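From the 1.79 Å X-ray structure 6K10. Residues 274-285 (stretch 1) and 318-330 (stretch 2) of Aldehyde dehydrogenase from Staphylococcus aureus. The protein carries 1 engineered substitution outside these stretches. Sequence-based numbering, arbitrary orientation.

Stretch 1, residues 274-285: TLREFYGQNIQQ
Stretch 2 318-330: SDEDERYIEPTLL

The end of a helix and the turn that follows it pack here against a β-hairpin and the chain that leaves it, in a contact that is apolar at one end and amide-to-carboxylate at the other. Residues 274-279 close a helix, with Phe-278 N to Thr-274 O at 2.7 Å and Tyr-279 N to Leu-275 O at 2.9 Å. Gly-280 then leaves helical space at phi/psi 86/-173, where a side chain would jam against the preceding carbonyl, and a 3-10 segment follows at 283-285. In the second stretch, strands 318-319 and 324-325 pair through reciprocal bonds, Asp-319 N to Tyr-324 O and Tyr-324 N to Asp-319 O, both 2.9 Å; strand 328-330 follows after Glu-326 and Pro-327. The register sets Leu-275 near Pro-327 (CA-CA 7.8 Å) and Ile-283 near Glu-326 (CA-CA 6.7 Å).

Pro-327, C-gamma exo, is a shared apolar surface. Leu-275 (m, t) brings CD2 to 4.0 Å from Pro-327 CB, and Ile-283 (m, t) brings CG2 to 3.6 Å from Pro-327 CD. Leu-275 CD1 also reaches Leu-329 CD2 at 4.4 Å. Such contacts rest on shape and exclusion of water, so they tolerate varied directions.

Gln-284 illustrates how one extended side chain can serve two chemistries. With chi1 and chi2 both t, its aliphatic part lies over a face of the Tyr-324 ring (chi1 t), CG standing 3.8 Å from the ring centroid and 8° off the normal, a CH-pi contact. Its amide continues to two carboxylate acceptors: NE2 donates to OD2 of Asp-319 (chi1 t) at 2.9 Å and to OE2 of Glu-322 (chi1 -90°, m; chi2 t) at 3.2 Å, with N-H...acceptor angles of 148° and 156°.

Charge plays a looser part. Arg-276 NH1 stays 4.1 Å from Glu-326 OE1, beyond a salt bridge, while Arg-276 NH2 donates to Gly-280 O at 3.0 Å, tying the guanidinium to the helix exit.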

# COMPACT_ATOMS: atom_id res chain seq x y z
N THR A 274 36.30 -16.24 12.21
CA THR A 274 34.93 -16.73 12.32
C THR A 274 34.61 -17.72 11.20
O THR A 274 33.98 -18.76 11.43
CB THR A 274 33.96 -15.56 12.30
OG1 THR A 274 34.07 -14.81 13.52
CG2 THR A 274 32.52 -16.05 12.14
N LEU A 275 35.04 -17.40 9.98
CA LEU A 275 34.79 -18.29 8.85
C LEU A 275 35.45 -19.65 9.06
O LEU A 275 34.87 -20.68 8.71
CB LEU A 275 35.29 -17.64 7.56
CG LEU A 275 34.45 -16.44 7.10
CD1 LEU A 275 35.14 -15.67 5.99
CD2 LEU A 275 33.07 -16.91 6.67
N ARG A 276 36.65 -19.67 9.64
CA ARG A 276 37.29 -20.94 9.97
C ARG A 276 36.52 -21.67 11.07
O ARG A 276 36.39 -22.90 11.03
CB ARG A 276 38.74 -20.71 10.39
CG ARG A 276 39.63 -20.21 9.26
CD ARG A 276 39.50 -21.09 8.03
NE ARG A 276 40.27 -20.56 6.90
CZ ARG A 276 40.14 -20.98 5.65
NH1 ARG A 276 40.88 -20.45 4.69
NH2 ARG A 276 39.27 -21.94 5.35
N GLU A 277 36.01 -20.94 12.06
CA GLU A 277 35.18 -21.55 13.09
C GLU A 277 33.90 -22.12 12.50
O GLU A 277 33.45 -23.21 12.88
CB GLU A 277 34.85 -20.53 14.17
CG GLU A 277 36.03 -20.12 15.04
CD GLU A 277 35.73 -18.90 15.88
OE1 GLU A 277 34.74 -18.20 15.59
OE2 GLU A 277 36.50 -18.64 16.84
N PHE A 278 33.29 -21.39 11.56
CA PHE A 278 32.05 -21.84 10.93
C PHE A 278 32.27 -23.07 10.08
O PHE A 278 31.57 -24.08 10.22
CB PHE A 278 31.47 -20.73 10.05
CG PHE A 278 30.71 -19.67 10.80
CD1 PHE A 278 30.84 -19.52 12.17
CD2 PHE A 278 29.88 -18.80 10.11
CE1 PHE A 278 30.14 -18.53 12.84
CE2 PHE A 278 29.18 -17.81 10.77
CZ PHE A 278 29.31 -17.68 12.14
N TYR A 279 33.25 -23.01 9.17
CA TYR A 279 33.32 -23.91 8.04
C TYR A 279 34.60 -24.72 7.95
O TYR A 279 34.69 -25.59 7.07
CB TYR A 279 33.13 -23.13 6.73
CG TYR A 279 31.88 -22.27 6.68
CD1 TYR A 279 30.62 -22.84 6.78
CD2 TYR A 279 31.97 -20.89 6.50
CE1 TYR A 279 29.47 -22.06 6.71
CE2 TYR A 279 30.83 -20.11 6.44
CZ TYR A 279 29.58 -20.70 6.54
OH TYR A 279 28.45 -19.92 6.48
N GLY A 280 35.59 -24.47 8.80
CA GLY A 280 36.82 -25.25 8.76
C GLY A 280 37.83 -24.71 7.76
O GLY A 280 37.65 -23.65 7.15
N GLN A 281 38.91 -25.47 7.59
CA GLN A 281 39.99 -25.04 6.72
C GLN A 281 39.71 -25.32 5.25
O GLN A 281 40.18 -24.59 4.38
CB GLN A 281 41.31 -25.69 7.15
CG GLN A 281 42.50 -25.38 6.23
CD GLN A 281 42.86 -23.91 6.20
OE1 GLN A 281 42.59 -23.17 7.14
NE2 GLN A 281 43.46 -23.47 5.10
N ASN A 282 38.94 -26.36 4.95
CA ASN A 282 38.51 -26.66 3.59
C ASN A 282 37.00 -26.43 3.53
O ASN A 282 36.21 -27.35 3.76
CB ASN A 282 38.88 -28.08 3.17
CG ASN A 282 38.63 -28.34 1.70
OD1 ASN A 282 38.27 -27.43 0.95
ND2 ASN A 282 38.83 -29.58 1.28
N ILE A 283 36.61 -25.19 3.22
CA ILE A 283 35.20 -24.81 3.27
C ILE A 283 34.39 -25.56 2.22
O ILE A 283 33.18 -25.77 2.39
CB ILE A 283 35.07 -23.28 3.12
CG1 ILE A 283 35.82 -22.58 4.26
CG2 ILE A 283 33.62 -22.84 3.11
CD1 ILE A 283 35.92 -21.08 4.09
N GLN A 284 35.03 -26.02 1.14
CA GLN A 284 34.32 -26.83 0.16
C GLN A 284 33.84 -28.15 0.75
O GLN A 284 32.91 -28.75 0.22
CB GLN A 284 35.22 -27.09 -1.06
CG GLN A 284 34.45 -27.62 -2.27
CD GLN A 284 35.28 -27.67 -3.53
OE1 GLN A 284 36.33 -27.04 -3.62
NE2 GLN A 284 34.82 -28.44 -4.51
N GLN A 285 34.45 -28.60 1.84
CA GLN A 285 34.06 -29.84 2.50
C GLN A 285 33.03 -29.62 3.60
O GLN A 285 32.54 -30.60 4.17
CB GLN A 285 35.29 -30.54 3.08
N SER A 318 37.21 -21.41 -6.13
CA SER A 318 35.97 -21.75 -6.79
C SER A 318 36.11 -23.13 -7.42
O SER A 318 37.21 -23.62 -7.66
CB SER A 318 35.59 -20.72 -7.86
OG SER A 318 36.65 -20.55 -8.80
N ASP A 319 34.96 -23.76 -7.67
CA ASP A 319 34.92 -25.04 -8.37
C ASP A 319 33.65 -25.05 -9.22
O ASP A 319 32.54 -25.12 -8.68
CB ASP A 319 34.95 -26.22 -7.40
CG ASP A 319 35.11 -27.55 -8.11
OD1 ASP A 319 35.09 -27.58 -9.36
OD2 ASP A 319 35.28 -28.58 -7.42
N GLU A 320 33.83 -24.98 -10.54
CA GLU A 320 32.70 -24.92 -11.45
C GLU A 320 31.84 -26.18 -11.38
O GLU A 320 30.61 -26.11 -11.49
CB GLU A 320 33.21 -24.70 -12.87
CG GLU A 320 32.17 -24.34 -13.90
CD GLU A 320 32.80 -23.97 -15.23
OE1 GLU A 320 32.36 -22.98 -15.86
OE2 GLU A 320 33.75 -24.67 -15.65
N ASP A 321 32.48 -27.34 -11.18
CA ASP A 321 31.76 -28.61 -11.20
C ASP A 321 30.76 -28.74 -10.05
O ASP A 321 29.81 -29.52 -10.16
CB ASP A 321 32.75 -29.77 -11.16
CG ASP A 321 33.64 -29.81 -12.38
OD1 ASP A 321 33.24 -29.26 -13.43
OD2 ASP A 321 34.75 -30.38 -12.29
N GLU A 322 30.96 -28.00 -8.96
CA GLU A 322 30.02 -27.97 -7.85
C GLU A 322 29.25 -26.66 -7.78
O GLU A 322 28.44 -26.49 -6.87
CB GLU A 322 30.77 -28.20 -6.53
CG GLU A 322 30.88 -29.65 -6.11
CD GLU A 322 31.57 -29.81 -4.77
OE1 GLU A 322 31.16 -29.13 -3.80
OE2 GLU A 322 32.52 -30.61 -4.68
N ARG A 323 29.48 -25.75 -8.72
CA ARG A 323 28.99 -24.37 -8.63
C ARG A 323 29.36 -23.78 -7.27
O ARG A 323 28.55 -23.13 -6.60
CB ARG A 323 27.49 -24.30 -8.90
CG ARG A 323 27.10 -24.90 -10.24
CD ARG A 323 25.70 -24.50 -10.68
NE ARG A 323 24.69 -24.75 -9.65
CZ ARG A 323 23.95 -25.85 -9.58
NH1 ARG A 323 23.05 -25.99 -8.61
NH2 ARG A 323 24.10 -26.81 -10.48
N TYR A 324 30.60 -24.02 -6.86
CA TYR A 324 31.10 -23.66 -5.54
C TYR A 324 31.91 -22.38 -5.62
O TYR A 324 32.75 -22.21 -6.51
CB TYR A 324 31.96 -24.78 -4.97
CG TYR A 324 32.80 -24.37 -3.79
CD1 TYR A 324 32.22 -24.16 -2.54
CD2 TYR A 324 34.17 -24.18 -3.91
CE1 TYR A 324 32.99 -23.78 -1.45
CE2 TYR A 324 34.95 -23.80 -2.83
CZ TYR A 324 34.35 -23.60 -1.60
OH TYR A 324 35.11 -23.23 -0.52
N ILE A 325 31.67 -21.47 -4.67
CA ILE A 325 32.49 -20.28 -4.50
C ILE A 325 32.77 -20.12 -3.01
O ILE A 325 31.84 -20.06 -2.20
CB ILE A 325 31.82 -19.02 -5.07
CG1 ILE A 325 31.66 -19.17 -6.58
CG2 ILE A 325 32.64 -17.79 -4.74
CD1 ILE A 325 31.16 -17.95 -7.26
N GLU A 326 34.05 -20.07 -2.66
CA GLU A 326 34.47 -19.96 -1.28
C GLU A 326 34.09 -18.60 -0.71
O GLU A 326 34.08 -17.60 -1.43
CB GLU A 326 35.98 -20.17 -1.19
CG GLU A 326 36.55 -20.28 0.21
CD GLU A 326 38.06 -20.38 0.21
OE1 GLU A 326 38.63 -20.79 1.25
OE2 GLU A 326 38.68 -20.05 -0.81
N PRO A 327 33.76 -18.53 0.59
CA PRO A 327 33.62 -17.23 1.24
C PRO A 327 34.86 -16.38 1.02
O PRO A 327 35.98 -16.80 1.29
CB PRO A 327 33.43 -17.60 2.71
CG PRO A 327 32.75 -18.91 2.66
CD PRO A 327 33.34 -19.63 1.47
N THR A 328 34.65 -15.16 0.51
CA THR A 328 35.74 -14.32 0.05
C THR A 328 35.60 -12.92 0.64
O THR A 328 34.52 -12.32 0.58
CB THR A 328 35.75 -14.24 -1.48
OG1 THR A 328 35.84 -15.56 -2.02
CG2 THR A 328 36.94 -13.42 -1.96
N LEU A 329 36.69 -12.41 1.21
CA LEU A 329 36.77 -11.05 1.71
C LEU A 329 37.67 -10.23 0.80
O LEU A 329 38.71 -10.72 0.33
CB LEU A 329 37.32 -11.02 3.14
CG LEU A 329 36.63 -11.91 4.18
CD1 LEU A 329 37.29 -11.72 5.55
CD2 LEU A 329 35.15 -11.61 4.26
N LEU A 330 37.28 -8.98 0.56
CA LEU A 330 38.06 -8.06 -0.26
C LEU A 330 38.42 -6.82 0.55
O LEU A 330 37.59 -6.30 1.30
CB LEU A 330 37.29 -7.63 -1.51
CG LEU A 330 36.70 -8.70 -2.42
CD1 LEU A 330 35.86 -8.04 -3.50
CD2 LEU A 330 37.80 -9.56 -3.03